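PDB 4DGH: sulfate permease family protein from Vibrio cholerae, which probably carries anions such as sulfate across the membrane as a SulP-family transporter, represented here by its STAS domain. Local coordinates for the interface of chains A and B. Numbering follows the deposited sequence. Chains: chain A/B, Sulfate permease family protein.

Contacts 1 and 2 are neighbouring patches of one interface between two copies of the STAS domain, their C-alpha centres about 7 Å apart. A:Ile45, B:Thr65 and B:Gln68 belong to both. In contact 1 the loop following helix 32-44 of chain A meets the start of helix 64-78 of chain B; in contact 2 helix 32-44 itself packs on that helix and on B:Phe32. The surface passes from amide-to-backbone contact to aromatic and aliphatic packing. The chains are not related by an exact two-fold. The deposited assembly holds four copies, and the structure alone does not show whether this pairing is biological or a crystal contact.

Contact 1: the interface of chains A and B. Residues chain A 45-49; chain B 64-65, 68.
B:Gln68 reaches across from helix 64-78 and lays its side-chain amide against the backbone of A:Glu47, burying more surface than any other residue of the patch. Both chains are STAS domains, and the helix begins within the Asp-Ile-Thr-Gly segment, where many members of the wider family carry Asp-Ser-Ser-Gly. The side chain of B:Gln68 is extended beyond CG, and its last torsion (chi3 -80°) turns the amide out of line with the arm. A:Glu47 has an extended backbone, so its N-H and C=O point the same way and meet the amide as a pair. As modelled, the atoms are mismatched: OE1 of B:Gln68 lies 2.8 Å from the carbonyl O of A:Glu47, acceptor against acceptor, and NE2 lies 2.9 Å from the backbone N of A:Glu47, donor against donor. The orientation of this amide is therefore doubtful; exchanging OE1 and NE2 would turn both pairs into plausible hydrogen bonds, much like those between neighbouring strands.

A:Ile45 crosses the glutamine at about a right angle. Its CG2 methyl sits 3.8 Å from CB of B:Gln68, while its CD1 reaches past the amide to the CG2 methyl of B:Thr65, also at 3.8 Å.

On the other flank B:Ile64 works with both branches. Its CG1 arm, anti to the backbone N (chi1 -152°), carries CD1 to 3.8 Å from CB of A:Glu47. A:Glu47 is poorly ordered, so distances to it, above all to its carboxylate, are to be taken with caution. The CG2 methyl of B:Ile64 turns instead to the A:Pro49 ring, 4.0 Å from CD.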
ATOM      1  N   ILE A  45     -10.432 -18.251  -2.204  1.00 34.58           N
ATOM      2  CA  ILE A  45     -10.882 -18.634  -3.535  1.00 35.42           C
ATOM      3  C   ILE A  45     -11.199 -20.126  -3.621  1.00 33.78           C
ATOM      4  O   ILE A  45     -10.653 -20.949  -2.874  1.00 33.98           O
ATOM      5  CB  ILE A  45      -9.882 -18.286  -4.646  1.00 35.08           C
ATOM      6  CG1 ILE A  45      -8.568 -19.057  -4.391  1.00 34.05           C
ATOM      7  CG2 ILE A  45      -9.774 -16.759  -4.745  1.00 35.93           C
ATOM      8  CD1 ILE A  45      -7.491 -18.874  -5.467  1.00 36.39           C
ATOM      9  N   GLN A  46     -12.066 -20.419  -4.571  1.00 34.70           N
ATOM     10  CA  GLN A  46     -12.663 -21.720  -4.726  1.00 38.54           C
ATOM     11  C   GLN A  46     -11.657 -22.649  -5.390  1.00 37.36           C
ATOM     12  O   GLN A  46     -11.431 -23.767  -4.925  1.00 38.45           O
ATOM     13  CB  GLN A  46     -13.950 -21.630  -5.581  1.00 42.70           C
ATOM     14  CG  GLN A  46     -14.794 -22.920  -5.525  1.00 48.85           C
ATOM     15  CD  GLN A  46     -15.043 -23.432  -4.081  1.00 54.97           C
ATOM     16  OE1 GLN A  46     -15.370 -22.659  -3.137  1.00 55.16           O
ATOM     17  NE2 GLN A  46     -14.868 -24.740  -3.899  1.00 55.55           N
ATOM     18  N   GLU A  47     -11.054 -22.187  -6.475  1.00 35.08           N
ATOM     19  CA  GLU A  47     -10.092 -22.966  -7.204  1.00 35.52           C
ATOM     20  C   GLU A  47      -8.721 -22.398  -7.004  1.00 34.91           C
ATOM     21  O   GLU A  47      -8.532 -21.145  -7.048  1.00 32.35           O
ATOM     22  CB  GLU A  47     -10.334 -22.863  -8.657  1.00 39.12           C
ATOM     23  CG  GLU A  47     -11.402 -23.786  -9.128  1.00 58.58           C
ATOM     24  CD  GLU A  47     -11.598 -23.545 -10.580  1.00 69.50           C
ATOM     25  OE1 GLU A  47     -10.571 -23.622 -11.305  1.00 71.30           O
ATOM     26  OE2 GLU A  47     -12.751 -23.227 -10.953  1.00 73.81           O
ATOM     27  N   THR A  48      -7.788 -23.323  -6.831  1.00 31.75           N
ATOM     28  CA  THR A  48      -6.374 -22.985  -6.666  1.00 30.40           C
ATOM     29  C   THR A  48      -5.509 -23.445  -7.835  1.00 27.53           C
ATOM     30  O   THR A  48      -5.792 -24.431  -8.516  1.00 26.23           O
ATOM     31  CB  THR A  48      -5.815 -23.451  -5.288  1.00 32.90           C
ATOM     32  OG1 THR A  48      -6.013 -24.870  -5.137  1.00 33.35           O
ATOM     33  CG2 THR A  48      -6.531 -22.697  -4.113  1.00 32.59           C
ATOM     34  N   PRO A  49      -4.383 -22.720  -8.077  1.00 24.44           N
ATOM     35  CA  PRO A  49      -3.505 -23.152  -9.147  1.00 24.07           C
ATOM     36  C   PRO A  49      -2.792 -24.467  -8.712  1.00 24.78           C
ATOM     37  O   PRO A  49      -2.736 -24.738  -7.533  1.00 27.52           O
ATOM     38  CB  PRO A  49      -2.469 -21.973  -9.244  1.00 21.18           C
ATOM     39  CG  PRO A  49      -2.465 -21.337  -7.877  1.00 21.84           C
ATOM     40  CD  PRO A  49      -3.828 -21.645  -7.232  1.00 24.05           C
TER
ATOM     41  N   ILE B  64      -5.478 -17.368 -12.219  1.00 26.04           N
ATOM     42  CA  ILE B  64      -6.716 -17.820 -11.609  1.00 25.67           C
ATOM     43  C   ILE B  64      -7.041 -17.051 -10.328  1.00 23.81           C
ATOM     44  O   ILE B  64      -8.234 -16.868  -9.993  1.00 24.33           O
ATOM     45  CB  ILE B  64      -6.730 -19.368 -11.385  1.00 26.48           C
ATOM     46  CG1 ILE B  64      -8.182 -19.910 -11.425  1.00 31.33           C
ATOM     47  CG2 ILE B  64      -5.749 -19.797 -10.255  1.00 29.00           C
ATOM     48  CD1 ILE B  64      -8.236 -21.450 -11.548  1.00 35.65           C
ATOM     49  N   THR B  65      -6.035 -16.646  -9.577  1.00 22.72           N
ATOM     50  CA  THR B  65      -6.300 -15.967  -8.334  1.00 23.45           C
ATOM     51  C   THR B  65      -6.844 -14.546  -8.590  1.00 23.95           C
ATOM     52  O   THR B  65      -7.783 -14.092  -7.891  1.00 25.20           O
ATOM     53  CB  THR B  65      -5.093 -15.939  -7.308  1.00 25.10           C
ATOM     54  OG1 THR B  65      -4.077 -15.121  -7.830  1.00 29.88           O
ATOM     55  CG2 THR B  65      -4.449 -17.319  -7.116  1.00 26.63           C
ATOM     56  N   GLN B  68     -10.496 -14.836 -10.064  1.00 22.07           N
ATOM     57  CA  GLN B  68     -11.556 -15.100  -9.097  1.00 24.12           C
ATOM     58  C   GLN B  68     -11.784 -13.878  -8.193  1.00 23.42           C
ATOM     59  O   GLN B  68     -12.904 -13.605  -7.790  1.00 23.70           O
ATOM     60  CB  GLN B  68     -11.230 -16.331  -8.266  1.00 25.02           C
ATOM     61  CG  GLN B  68     -11.418 -17.603  -9.090  1.00 28.62           C
ATOM     62  CD  GLN B  68     -10.820 -18.822  -8.404  1.00 30.42           C
ATOM     63  OE1 GLN B  68      -9.595 -19.032  -8.470  1.00 31.89           O
ATOM     64  NE2 GLN B  68     -11.661 -19.656  -7.775  1.00 27.89           N
TER

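Contact 2: the interface of chains A and B. Residues chain A 37-38, 41, 45; chain B 32, 65, 68-69.
The CD1-CE1 edge of A:Phe38 sits above the CE2-CZ rim of B:Phe32, displaced outward from the ring centre, with the two planes inclined by about 47°. CE1 of A:Phe38 is 3.5 Å from CE2 of B:Phe32; the rings meet at their margins, neither in a parallel stack nor in a true edge-to-face approach. A:Val41 covers the same face nearer its root: its CG2 methyl lies 3.8 Å from CG of B:Phe32, and the valine side chain crosses the phenylalanine at about a right angle. The CG2 methyl of A:Thr37 packs beside CB of B:Phe32 at 3.8 Å, helping to fix where the ring leaves its backbone. CG of A:Phe38 is anti to the backbone N (chi1 -163°), which swings its ring across toward chain B.

The two branches of A:Val41 divide their work. While CG2 faces the ring, CG1 points to B:Thr69, 3.9 Å from its hydroxyl OG1. That hydroxyl turns back to its own helix, hydrogen-bonding the carbonyl O of B:Thr65 at 2.8 Å with the donor tilted 24° from the carbonyl plane. The OG1 hydroxyl of B:Thr65 lies beside the CE1-CZ edge of A:Phe38, 3.8 Å from CE1, next to the stretch that meets B:Phe32.

In the fold, one side of helix 32-44 of chain A lies across two elements of chain B, the first residue of its own helix 32-44 and the opening turns of helix 64-78.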
ATOM      1  N   THR A  37      -2.366 -10.590   2.656  1.00 30.19           N
ATOM      2  CA  THR A  37      -3.454 -10.519   1.688  1.00 33.01           C
ATOM      3  C   THR A  37      -3.451 -11.725   0.743  1.00 32.99           C
ATOM      4  O   THR A  37      -4.493 -12.369   0.515  1.00 32.21           O
ATOM      5  CB  THR A  37      -3.344  -9.190   0.940  1.00 37.01           C
ATOM      6  OG1 THR A  37      -3.385  -8.140   1.932  1.00 36.90           O
ATOM      7  CG2 THR A  37      -4.518  -9.035  -0.044  1.00 38.94           C
ATOM      8  N   PHE A  38      -2.275 -12.071   0.250  1.00 32.50           N
ATOM      9  CA  PHE A  38      -2.211 -13.100  -0.748  1.00 34.11           C
ATOM     10  C   PHE A  38      -2.570 -14.458  -0.134  1.00 35.06           C
ATOM     11  O   PHE A  38      -3.253 -15.278  -0.739  1.00 32.32           O
ATOM     12  CB  PHE A  38      -0.854 -13.186  -1.388  1.00 33.96           C
ATOM     13  CG  PHE A  38      -0.906 -13.929  -2.656  1.00 37.07           C
ATOM     14  CD1 PHE A  38      -1.786 -13.537  -3.646  1.00 37.11           C
ATOM     15  CD2 PHE A  38      -0.191 -15.085  -2.844  1.00 37.82           C
ATOM     16  CE1 PHE A  38      -1.899 -14.243  -4.845  1.00 35.86           C
ATOM     17  CE2 PHE A  38      -0.264 -15.767  -4.064  1.00 32.98           C
ATOM     18  CZ  PHE A  38      -1.162 -15.368  -5.051  1.00 33.05           C
ATOM     19  N   VAL A  41      -6.284 -14.490   0.136  1.00 29.15           N
ATOM     20  CA  VAL A  41      -6.917 -14.743  -1.144  1.00 26.79           C
ATOM     21  C   VAL A  41      -6.828 -16.237  -1.487  1.00 26.94           C
ATOM     22  O   VAL A  41      -7.810 -16.851  -1.910  1.00 25.95           O
ATOM     23  CB  VAL A  41      -6.157 -14.004  -2.261  1.00 28.83           C
ATOM     24  CG1 VAL A  41      -6.669 -14.472  -3.631  1.00 29.06           C
ATOM     25  CG2 VAL A  41      -6.327 -12.492  -2.141  1.00 31.49           C
ATOM     26  N   ILE A  45     -10.432 -18.251  -2.204  1.00 34.58           N
ATOM     27  CA  ILE A  45     -10.882 -18.634  -3.535  1.00 35.42           C
ATOM     28  C   ILE A  45     -11.199 -20.126  -3.621  1.00 33.78           C
ATOM     29  O   ILE A  45     -10.653 -20.949  -2.874  1.00 33.98           O
ATOM     30  CB  ILE A  45      -9.882 -18.286  -4.646  1.00 35.08           C
ATOM     31  CG1 ILE A  45      -8.568 -19.057  -4.391  1.00 34.05           C
ATOM     32  CG2 ILE A  45      -9.774 -16.759  -4.745  1.00 35.93           C
ATOM     33  CD1 ILE A  45      -7.491 -18.874  -5.467  1.00 36.39           C
TER
ATOM     34  N   PHE B  32      -5.109  -7.317  -5.307  1.00 28.84           N
ATOM     35  CA  PHE B  32      -6.018  -7.966  -4.303  1.00 31.68           C
ATOM     36  C   PHE B  32      -6.366  -7.071  -3.115  1.00 29.66           C
ATOM     37  O   PHE B  32      -7.523  -6.995  -2.720  1.00 30.17           O
ATOM     38  CB  PHE B  32      -5.458  -9.326  -3.748  1.00 34.02           C
ATOM     39  CG  PHE B  32      -4.785 -10.187  -4.792  1.00 36.24           C
ATOM     40  CD1 PHE B  32      -5.542 -10.883  -5.738  1.00 39.57           C
ATOM     41  CD2 PHE B  32      -3.395 -10.251  -4.867  1.00 38.62           C
ATOM     42  CE1 PHE B  32      -4.926 -11.636  -6.746  1.00 41.62           C
ATOM     43  CE2 PHE B  32      -2.777 -11.005  -5.871  1.00 39.98           C
ATOM     44  CZ  PHE B  32      -3.526 -11.681  -6.815  1.00 38.03           C
ATOM     45  N   THR B  65      -6.035 -16.646  -9.577  1.00 22.72           N
ATOM     46  CA  THR B  65      -6.300 -15.967  -8.334  1.00 23.45           C
ATOM     47  C   THR B  65      -6.844 -14.546  -8.590  1.00 23.95           C
ATOM     48  O   THR B  65      -7.783 -14.092  -7.891  1.00 25.20           O
ATOM     49  CB  THR B  65      -5.093 -15.939  -7.308  1.00 25.10           C
ATOM     50  OG1 THR B  65      -4.077 -15.121  -7.830  1.00 29.88           O
ATOM     51  CG2 THR B  65      -4.449 -17.319  -7.116  1.00 26.63           C
ATOM     52  N   GLN B  68     -10.496 -14.836 -10.064  1.00 22.07           N
ATOM     53  CA  GLN B  68     -11.556 -15.100  -9.097  1.00 24.12           C
ATOM     54  C   GLN B  68     -11.784 -13.878  -8.193  1.00 23.42           C
ATOM     55  O   GLN B  68     -12.904 -13.605  -7.790  1.00 23.70           O
ATOM     56  CB  GLN B  68     -11.230 -16.331  -8.266  1.00 25.02           C
ATOM     57  CG  GLN B  68     -11.418 -17.603  -9.090  1.00 28.62           C
ATOM     58  CD  GLN B  68     -10.820 -18.822  -8.404  1.00 30.42           C
ATOM     59  OE1 GLN B  68      -9.595 -19.032  -8.470  1.00 31.89           O
ATOM     60  NE2 GLN B  68     -11.661 -19.656  -7.775  1.00 27.89           N
ATOM     61  N   THR B  69     -10.730 -13.127  -7.921  1.00 23.12           N
ATOM     62  CA  THR B  69     -10.880 -11.859  -7.191  1.00 22.26           C
ATOM     63  C   THR B  69     -11.692 -10.851  -7.974  1.00 22.68           C
ATOM     64  O   THR B  69     -12.580 -10.180  -7.414  1.00 22.72           O
ATOM     65  CB  THR B  69      -9.474 -11.347  -6.820  1.00 23.87           C
ATOM     66  OG1 THR B  69      -8.867 -12.355  -6.027  1.00 26.20           O
ATOM     67  CG2 THR B  69      -9.507 -10.086  -5.961  1.00 24.76           C
TER